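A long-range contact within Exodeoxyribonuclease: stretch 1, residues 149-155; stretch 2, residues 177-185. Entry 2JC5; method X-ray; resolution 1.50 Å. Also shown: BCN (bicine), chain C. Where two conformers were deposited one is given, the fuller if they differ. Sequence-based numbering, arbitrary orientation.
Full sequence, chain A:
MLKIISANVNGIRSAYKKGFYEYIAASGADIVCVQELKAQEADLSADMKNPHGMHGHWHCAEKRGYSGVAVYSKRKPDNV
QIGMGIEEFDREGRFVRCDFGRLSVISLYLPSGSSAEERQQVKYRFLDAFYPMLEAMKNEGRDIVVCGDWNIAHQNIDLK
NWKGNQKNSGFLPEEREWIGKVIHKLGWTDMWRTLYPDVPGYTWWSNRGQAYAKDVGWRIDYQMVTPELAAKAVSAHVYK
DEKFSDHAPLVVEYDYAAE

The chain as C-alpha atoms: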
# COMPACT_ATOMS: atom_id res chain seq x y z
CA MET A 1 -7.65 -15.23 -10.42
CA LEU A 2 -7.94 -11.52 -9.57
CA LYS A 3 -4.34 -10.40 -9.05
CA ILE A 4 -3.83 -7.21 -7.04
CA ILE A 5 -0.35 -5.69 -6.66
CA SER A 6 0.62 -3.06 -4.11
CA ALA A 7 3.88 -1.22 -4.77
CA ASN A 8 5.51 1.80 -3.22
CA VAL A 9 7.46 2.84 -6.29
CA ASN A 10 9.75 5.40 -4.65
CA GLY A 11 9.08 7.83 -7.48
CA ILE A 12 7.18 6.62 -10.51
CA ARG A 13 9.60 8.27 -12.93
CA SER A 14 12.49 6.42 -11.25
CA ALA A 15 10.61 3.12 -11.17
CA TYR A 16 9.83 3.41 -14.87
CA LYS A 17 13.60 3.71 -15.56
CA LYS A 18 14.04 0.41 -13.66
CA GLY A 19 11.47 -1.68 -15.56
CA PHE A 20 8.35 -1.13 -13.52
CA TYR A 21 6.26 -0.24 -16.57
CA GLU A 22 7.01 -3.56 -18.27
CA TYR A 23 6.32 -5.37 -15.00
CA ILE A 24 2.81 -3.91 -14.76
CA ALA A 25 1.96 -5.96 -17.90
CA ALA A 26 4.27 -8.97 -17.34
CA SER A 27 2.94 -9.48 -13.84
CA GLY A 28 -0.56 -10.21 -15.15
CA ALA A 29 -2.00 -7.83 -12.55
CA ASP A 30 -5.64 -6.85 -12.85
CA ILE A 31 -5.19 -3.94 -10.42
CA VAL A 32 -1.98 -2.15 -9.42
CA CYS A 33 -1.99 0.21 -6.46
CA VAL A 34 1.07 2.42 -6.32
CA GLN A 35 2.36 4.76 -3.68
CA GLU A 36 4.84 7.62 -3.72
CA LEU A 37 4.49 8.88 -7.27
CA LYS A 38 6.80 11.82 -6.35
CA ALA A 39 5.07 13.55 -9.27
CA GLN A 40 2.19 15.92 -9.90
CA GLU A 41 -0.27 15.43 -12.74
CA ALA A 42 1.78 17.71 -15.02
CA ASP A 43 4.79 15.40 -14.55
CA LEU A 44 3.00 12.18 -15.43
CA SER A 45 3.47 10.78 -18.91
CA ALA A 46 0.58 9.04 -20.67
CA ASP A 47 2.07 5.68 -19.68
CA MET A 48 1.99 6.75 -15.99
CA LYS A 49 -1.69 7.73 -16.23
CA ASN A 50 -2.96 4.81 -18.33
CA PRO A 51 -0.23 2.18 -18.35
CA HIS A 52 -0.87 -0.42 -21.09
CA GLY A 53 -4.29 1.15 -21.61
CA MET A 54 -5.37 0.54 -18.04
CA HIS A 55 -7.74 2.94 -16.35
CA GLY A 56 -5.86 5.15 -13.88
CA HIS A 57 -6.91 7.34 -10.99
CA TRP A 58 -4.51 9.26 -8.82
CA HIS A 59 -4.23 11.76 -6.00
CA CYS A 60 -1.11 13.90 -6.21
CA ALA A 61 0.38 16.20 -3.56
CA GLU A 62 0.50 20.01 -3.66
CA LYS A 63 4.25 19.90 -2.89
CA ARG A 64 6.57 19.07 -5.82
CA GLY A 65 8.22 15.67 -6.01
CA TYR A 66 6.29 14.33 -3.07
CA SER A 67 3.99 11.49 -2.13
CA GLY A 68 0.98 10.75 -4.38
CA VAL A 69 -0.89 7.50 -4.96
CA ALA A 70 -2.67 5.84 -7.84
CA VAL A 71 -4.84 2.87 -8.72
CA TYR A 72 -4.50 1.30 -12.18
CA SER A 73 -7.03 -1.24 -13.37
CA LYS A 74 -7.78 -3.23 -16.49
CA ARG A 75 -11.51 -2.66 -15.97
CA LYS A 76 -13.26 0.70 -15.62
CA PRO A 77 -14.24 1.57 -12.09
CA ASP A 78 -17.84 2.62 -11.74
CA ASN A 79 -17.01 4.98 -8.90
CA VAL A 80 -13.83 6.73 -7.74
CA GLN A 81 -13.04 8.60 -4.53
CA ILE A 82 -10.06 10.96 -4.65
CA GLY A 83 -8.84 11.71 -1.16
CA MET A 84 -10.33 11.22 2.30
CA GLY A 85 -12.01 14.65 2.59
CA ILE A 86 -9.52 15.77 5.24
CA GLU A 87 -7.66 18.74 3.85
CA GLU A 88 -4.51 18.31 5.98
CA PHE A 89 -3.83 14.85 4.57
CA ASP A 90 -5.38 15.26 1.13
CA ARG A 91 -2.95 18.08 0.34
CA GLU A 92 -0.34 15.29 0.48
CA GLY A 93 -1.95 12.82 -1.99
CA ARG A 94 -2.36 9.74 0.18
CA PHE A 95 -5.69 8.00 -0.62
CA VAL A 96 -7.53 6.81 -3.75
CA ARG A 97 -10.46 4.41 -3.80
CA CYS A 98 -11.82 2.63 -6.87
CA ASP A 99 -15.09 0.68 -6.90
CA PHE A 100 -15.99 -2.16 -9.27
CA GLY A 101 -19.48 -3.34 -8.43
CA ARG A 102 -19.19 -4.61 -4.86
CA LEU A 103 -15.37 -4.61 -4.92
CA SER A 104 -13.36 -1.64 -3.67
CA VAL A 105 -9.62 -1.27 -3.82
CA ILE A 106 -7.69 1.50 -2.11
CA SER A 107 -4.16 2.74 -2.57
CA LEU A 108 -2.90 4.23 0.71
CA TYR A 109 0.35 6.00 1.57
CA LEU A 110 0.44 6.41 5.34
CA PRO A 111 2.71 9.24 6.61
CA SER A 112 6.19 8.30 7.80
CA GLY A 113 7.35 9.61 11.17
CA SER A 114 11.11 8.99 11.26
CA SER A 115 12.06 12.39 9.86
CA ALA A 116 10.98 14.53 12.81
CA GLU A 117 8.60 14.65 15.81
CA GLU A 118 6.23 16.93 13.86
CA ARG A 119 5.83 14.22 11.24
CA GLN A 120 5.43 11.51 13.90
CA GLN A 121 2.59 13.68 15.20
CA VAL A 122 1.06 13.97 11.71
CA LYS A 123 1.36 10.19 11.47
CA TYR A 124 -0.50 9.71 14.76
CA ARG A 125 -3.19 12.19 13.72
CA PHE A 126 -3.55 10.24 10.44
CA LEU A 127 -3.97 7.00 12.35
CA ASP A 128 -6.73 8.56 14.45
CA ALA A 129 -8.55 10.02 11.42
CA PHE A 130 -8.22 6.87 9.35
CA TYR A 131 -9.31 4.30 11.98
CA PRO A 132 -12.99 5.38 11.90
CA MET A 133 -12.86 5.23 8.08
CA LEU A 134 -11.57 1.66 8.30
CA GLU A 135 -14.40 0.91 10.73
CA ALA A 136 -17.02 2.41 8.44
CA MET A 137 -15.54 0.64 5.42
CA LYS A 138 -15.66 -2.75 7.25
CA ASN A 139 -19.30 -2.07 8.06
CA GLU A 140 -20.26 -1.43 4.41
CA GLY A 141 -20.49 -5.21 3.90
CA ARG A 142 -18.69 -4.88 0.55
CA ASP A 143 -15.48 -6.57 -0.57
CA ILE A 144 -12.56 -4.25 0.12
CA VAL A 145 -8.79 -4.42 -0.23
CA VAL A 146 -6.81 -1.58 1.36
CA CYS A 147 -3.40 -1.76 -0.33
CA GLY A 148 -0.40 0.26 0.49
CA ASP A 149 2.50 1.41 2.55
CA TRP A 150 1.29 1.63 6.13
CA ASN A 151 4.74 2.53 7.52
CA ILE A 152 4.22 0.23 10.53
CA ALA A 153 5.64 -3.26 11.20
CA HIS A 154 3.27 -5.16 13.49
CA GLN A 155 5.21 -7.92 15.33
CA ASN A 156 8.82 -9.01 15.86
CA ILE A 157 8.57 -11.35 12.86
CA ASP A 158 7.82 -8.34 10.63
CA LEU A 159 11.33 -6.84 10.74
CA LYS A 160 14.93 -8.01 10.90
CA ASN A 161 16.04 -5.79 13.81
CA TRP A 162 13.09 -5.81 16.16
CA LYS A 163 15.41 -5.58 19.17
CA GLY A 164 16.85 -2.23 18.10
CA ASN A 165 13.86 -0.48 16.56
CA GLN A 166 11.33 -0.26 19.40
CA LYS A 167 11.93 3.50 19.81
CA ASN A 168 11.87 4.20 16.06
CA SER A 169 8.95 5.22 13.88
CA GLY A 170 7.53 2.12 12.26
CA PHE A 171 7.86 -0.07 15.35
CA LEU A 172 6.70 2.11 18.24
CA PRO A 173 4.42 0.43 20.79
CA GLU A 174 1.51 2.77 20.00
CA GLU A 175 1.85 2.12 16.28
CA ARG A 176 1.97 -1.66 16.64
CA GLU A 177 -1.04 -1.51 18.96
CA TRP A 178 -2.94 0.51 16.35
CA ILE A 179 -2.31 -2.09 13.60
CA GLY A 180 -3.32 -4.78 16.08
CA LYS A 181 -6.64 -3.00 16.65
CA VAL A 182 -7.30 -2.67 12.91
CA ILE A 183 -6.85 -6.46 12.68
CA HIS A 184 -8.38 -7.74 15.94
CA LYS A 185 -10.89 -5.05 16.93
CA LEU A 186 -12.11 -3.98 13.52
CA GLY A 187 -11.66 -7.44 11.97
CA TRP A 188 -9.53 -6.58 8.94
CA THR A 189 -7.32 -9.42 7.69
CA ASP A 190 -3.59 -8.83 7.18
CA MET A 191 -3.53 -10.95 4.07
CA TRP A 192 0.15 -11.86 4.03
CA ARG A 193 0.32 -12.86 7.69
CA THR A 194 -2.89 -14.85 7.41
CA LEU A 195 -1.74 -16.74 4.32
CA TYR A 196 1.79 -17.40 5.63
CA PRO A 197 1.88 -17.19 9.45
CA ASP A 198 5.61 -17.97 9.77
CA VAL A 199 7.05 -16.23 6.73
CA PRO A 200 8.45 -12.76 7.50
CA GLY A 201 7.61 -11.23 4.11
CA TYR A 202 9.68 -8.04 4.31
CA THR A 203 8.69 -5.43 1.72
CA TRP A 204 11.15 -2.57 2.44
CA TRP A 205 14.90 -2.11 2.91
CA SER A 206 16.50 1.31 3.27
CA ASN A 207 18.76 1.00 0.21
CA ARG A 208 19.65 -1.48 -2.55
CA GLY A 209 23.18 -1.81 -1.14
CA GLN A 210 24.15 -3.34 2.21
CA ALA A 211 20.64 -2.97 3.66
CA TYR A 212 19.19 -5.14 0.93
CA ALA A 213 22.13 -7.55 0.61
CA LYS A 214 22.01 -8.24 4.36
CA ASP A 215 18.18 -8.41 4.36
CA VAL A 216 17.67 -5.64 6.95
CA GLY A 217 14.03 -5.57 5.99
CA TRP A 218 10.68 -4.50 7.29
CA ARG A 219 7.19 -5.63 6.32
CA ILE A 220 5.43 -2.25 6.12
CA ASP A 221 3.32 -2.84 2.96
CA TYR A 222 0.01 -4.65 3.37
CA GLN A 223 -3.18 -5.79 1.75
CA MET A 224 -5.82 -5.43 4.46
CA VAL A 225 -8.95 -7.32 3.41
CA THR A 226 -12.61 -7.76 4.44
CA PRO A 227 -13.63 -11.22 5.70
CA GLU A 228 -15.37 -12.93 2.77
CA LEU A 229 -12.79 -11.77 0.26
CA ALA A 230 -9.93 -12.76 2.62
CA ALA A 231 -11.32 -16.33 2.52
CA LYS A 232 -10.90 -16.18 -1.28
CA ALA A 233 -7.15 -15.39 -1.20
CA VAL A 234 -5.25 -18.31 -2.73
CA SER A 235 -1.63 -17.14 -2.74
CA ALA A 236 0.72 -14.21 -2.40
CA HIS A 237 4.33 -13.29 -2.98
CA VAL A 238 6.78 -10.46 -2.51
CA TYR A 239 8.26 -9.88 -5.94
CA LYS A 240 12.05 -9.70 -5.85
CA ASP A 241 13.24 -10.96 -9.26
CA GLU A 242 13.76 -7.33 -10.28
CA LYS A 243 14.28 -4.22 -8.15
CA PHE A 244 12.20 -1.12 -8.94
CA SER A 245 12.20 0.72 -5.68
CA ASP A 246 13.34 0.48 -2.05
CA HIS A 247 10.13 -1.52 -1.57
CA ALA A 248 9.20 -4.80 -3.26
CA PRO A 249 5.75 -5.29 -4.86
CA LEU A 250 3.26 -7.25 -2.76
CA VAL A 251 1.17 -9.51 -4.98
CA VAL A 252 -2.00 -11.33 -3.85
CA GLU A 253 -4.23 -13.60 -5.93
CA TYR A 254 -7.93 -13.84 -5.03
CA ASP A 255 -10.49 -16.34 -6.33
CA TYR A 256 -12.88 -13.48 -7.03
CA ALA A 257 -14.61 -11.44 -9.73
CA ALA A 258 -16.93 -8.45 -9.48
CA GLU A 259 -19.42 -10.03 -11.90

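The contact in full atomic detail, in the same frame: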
# COMPACT_ATOMS: atom_id res chain seq x y z
N ASP A 149 1.37 1.28 1.67
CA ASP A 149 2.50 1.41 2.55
C ASP A 149 1.98 2.04 3.82
O ASP A 149 1.59 3.21 3.82
CB ASP A 149 3.55 2.28 1.88
CG ASP A 149 4.76 2.56 2.75
OD1 ASP A 149 4.82 2.10 3.91
OD2 ASP A 149 5.68 3.26 2.26
N TRP A 150 1.87 1.22 4.85
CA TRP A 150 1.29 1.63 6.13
C TRP A 150 2.35 2.14 7.08
O TRP A 150 2.01 2.65 8.14
CB TRP A 150 0.52 0.47 6.77
CG TRP A 150 -0.72 0.05 6.00
CD1 TRP A 150 -0.78 -0.40 4.71
CD2 TRP A 150 -2.06 0.04 6.49
NE1 TRP A 150 -2.08 -0.68 4.37
CE2 TRP A 150 -2.88 -0.45 5.45
CE3 TRP A 150 -2.65 0.36 7.71
CZ2 TRP A 150 -4.26 -0.58 5.59
CZ3 TRP A 150 -4.02 0.20 7.85
CH2 TRP A 150 -4.79 -0.25 6.80
N ASN A 151 3.63 1.96 6.74
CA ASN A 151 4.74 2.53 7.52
C ASN A 151 4.76 2.04 8.97
O ASN A 151 5.35 2.68 9.84
CB ASN A 151 4.74 4.07 7.42
CG ASN A 151 5.59 4.59 6.28
OD1 ASN A 151 5.19 5.50 5.54
ND2 ASN A 151 6.77 4.06 6.15
N ILE A 152 4.21 0.85 9.20
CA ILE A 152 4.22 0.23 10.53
C ILE A 152 4.46 -1.27 10.35
O ILE A 152 3.77 -1.89 9.55
CB ILE A 152 2.90 0.42 11.28
CG1 ILE A 152 2.59 1.91 11.49
CG2 ILE A 152 2.95 -0.29 12.63
CD1 ILE A 152 1.14 2.15 11.89
N ALA A 153 5.44 -1.82 11.06
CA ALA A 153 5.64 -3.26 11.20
C ALA A 153 4.91 -3.70 12.48
O ALA A 153 5.05 -3.06 13.52
CB ALA A 153 7.13 -3.61 11.27
N HIS A 154 4.18 -4.81 12.41
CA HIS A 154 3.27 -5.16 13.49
C HIS A 154 3.95 -5.91 14.65
O HIS A 154 3.83 -5.49 15.81
CB HIS A 154 2.12 -5.97 12.91
CG HIS A 154 1.04 -6.33 13.88
ND1 HIS A 154 0.18 -7.38 13.65
CD2 HIS A 154 0.74 -5.84 15.11
CE1 HIS A 154 -0.65 -7.49 14.68
NE2 HIS A 154 -0.33 -6.57 15.58
N GLN A 155 4.66 -6.98 14.34
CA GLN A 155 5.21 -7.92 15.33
C GLN A 155 6.70 -8.11 15.09
O GLN A 155 7.21 -7.68 14.06
CB GLN A 155 4.53 -9.28 15.19
CG GLN A 155 3.02 -9.24 15.34
CD GLN A 155 2.43 -10.63 15.41
OE1 GLN A 155 2.22 -11.29 14.38
NE2 GLN A 155 2.17 -11.10 16.62
N GLU A 177 0.27 -1.32 18.33
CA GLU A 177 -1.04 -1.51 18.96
C GLU A 177 -2.16 -1.10 18.00
O GLU A 177 -3.19 -1.75 17.93
CB GLU A 177 -1.17 -0.74 20.28
CG GLU A 177 -2.49 -0.98 21.01
N TRP A 178 -1.94 -0.01 17.27
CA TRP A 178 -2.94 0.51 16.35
C TRP A 178 -3.21 -0.50 15.23
O TRP A 178 -4.37 -0.82 14.94
CB TRP A 178 -2.50 1.89 15.82
CG TRP A 178 -3.53 2.54 14.97
CD1 TRP A 178 -4.54 3.38 15.37
CD2 TRP A 178 -3.66 2.42 13.54
NE1 TRP A 178 -5.30 3.76 14.29
CE2 TRP A 178 -4.78 3.20 13.16
CE3 TRP A 178 -2.94 1.72 12.56
CZ2 TRP A 178 -5.19 3.31 11.83
CZ3 TRP A 178 -3.36 1.83 11.24
CH2 TRP A 178 -4.48 2.62 10.89
N ILE A 179 -2.15 -1.04 14.61
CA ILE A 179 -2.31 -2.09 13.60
C ILE A 179 -3.03 -3.30 14.19
O ILE A 179 -3.90 -3.89 13.56
CB ILE A 179 -0.95 -2.58 13.01
CG1 ILE A 179 -0.33 -1.48 12.12
CG2 ILE A 179 -1.10 -3.90 12.20
CD1 ILE A 179 -0.96 -1.31 10.73
N GLY A 180 -2.66 -3.67 15.42
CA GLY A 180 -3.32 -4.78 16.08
C GLY A 180 -4.82 -4.57 16.25
O GLY A 180 -5.61 -5.50 16.11
N LYS A 181 -5.21 -3.33 16.52
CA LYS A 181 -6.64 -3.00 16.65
C LYS A 181 -7.36 -3.08 15.30
O LYS A 181 -8.47 -3.59 15.20
CB LYS A 181 -6.85 -1.63 17.28
CG LYS A 181 -6.52 -1.53 18.76
CD LYS A 181 -6.74 -0.10 19.23
N VAL A 182 -6.72 -2.58 14.25
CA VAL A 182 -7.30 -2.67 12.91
C VAL A 182 -7.60 -4.14 12.55
O VAL A 182 -8.65 -4.46 11.98
CB VAL A 182 -6.36 -2.03 11.87
CG1 VAL A 182 -6.82 -2.38 10.43
CG2 VAL A 182 -6.29 -0.51 12.09
N ILE A 183 -6.67 -5.03 12.91
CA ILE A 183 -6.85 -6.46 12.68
C ILE A 183 -7.87 -7.07 13.65
O ILE A 183 -8.88 -7.63 13.22
CB ILE A 183 -5.50 -7.21 12.73
CG1 ILE A 183 -4.57 -6.70 11.61
CG2 ILE A 183 -5.70 -8.73 12.63
CD1 ILE A 183 -3.09 -7.06 11.84
N HIS A 184 -7.62 -6.96 14.95
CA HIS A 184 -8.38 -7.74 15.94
C HIS A 184 -9.64 -7.09 16.46
O HIS A 184 -10.56 -7.80 16.88
CB HIS A 184 -7.46 -8.13 17.09
CG HIS A 184 -6.36 -9.04 16.67
ND1 HIS A 184 -5.04 -8.64 16.61
CD2 HIS A 184 -6.39 -10.31 16.22
CE1 HIS A 184 -4.30 -9.64 16.18
NE2 HIS A 184 -5.09 -10.67 15.93
N LYS A 185 -9.69 -5.77 16.46
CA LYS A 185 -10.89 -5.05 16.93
C LYS A 185 -11.83 -4.78 15.77
O LYS A 185 -13.02 -5.07 15.85
CB LYS A 185 -10.53 -3.74 17.65
CG LYS A 185 -9.77 -3.93 18.95
N1 BCN C . 10.10 3.97 8.34
C1 BCN C . 8.72 4.20 8.84
C2 BCN C . 8.50 5.63 9.28
O21 BCN C . 7.33 5.96 9.63
O22 BCN C . 9.46 6.41 9.29
C3 BCN C . 10.15 3.75 6.88
C4 BCN C . 10.35 5.09 6.19
O4 BCN C . 11.48 5.83 6.72
C5 BCN C . 10.75 2.83 9.07
C6 BCN C . 12.26 3.03 9.14
O6 BCN C . 12.61 4.39 9.38

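How do the two backbones lie against each other? Residues 149-155 run without regular helix or strand over one side of a helix already under way where stretch 2 begins. The helix is held by its own i to i+4 bonds, such as I183 N to I179 O at 3.1 Å. The backbones come closest at H154 and I179, whose CA atoms are 6.4 Å apart. No hydrogen bond crosses between the stretches; the contact is made by packing, mostly of side chains, and buries 386 Å², both sides summed.

What begins the contact at the start of stretch 1? D149 does not reach the helix; its OD1 accepts a weak hydrogen bond from N151 N at 3.1 Å, within the same stretch. W150 is the first to touch. Its CZ3 lies 3.8 Å from W178 CZ3, and the two indoles meet edge to edge, so this is not a stacked pair. W150 CE3 also packs 3.8 Å from I179 CD1, placing carbon against carbon in a buried setting.

How does the chain continue past W150? Alternate residues do the work: I152 and H154 point toward the helix, while A153 between them points away. I152 CG2 sits 3.5 Å from I179 CG1, a close aliphatic pairing, and I152 CD1 approaches W178 CE3 at 4.2 Å. I179 thus touches W150, I152 and H154 in turn.

What does H154 add? Its imidazole lies over the helix with I179 CG2 beneath one face, 3.9 Å from the centroid of the H154 ring and 21° off the normal, a CH-pi contact in which a methyl meets the aromatic cloud. H154 NE2 also comes within 3.5 Å of G180 CA, a contact of the ring with the helix backbone. Further along the helix, I183 CD1 is 3.8 Å from H154 ND1.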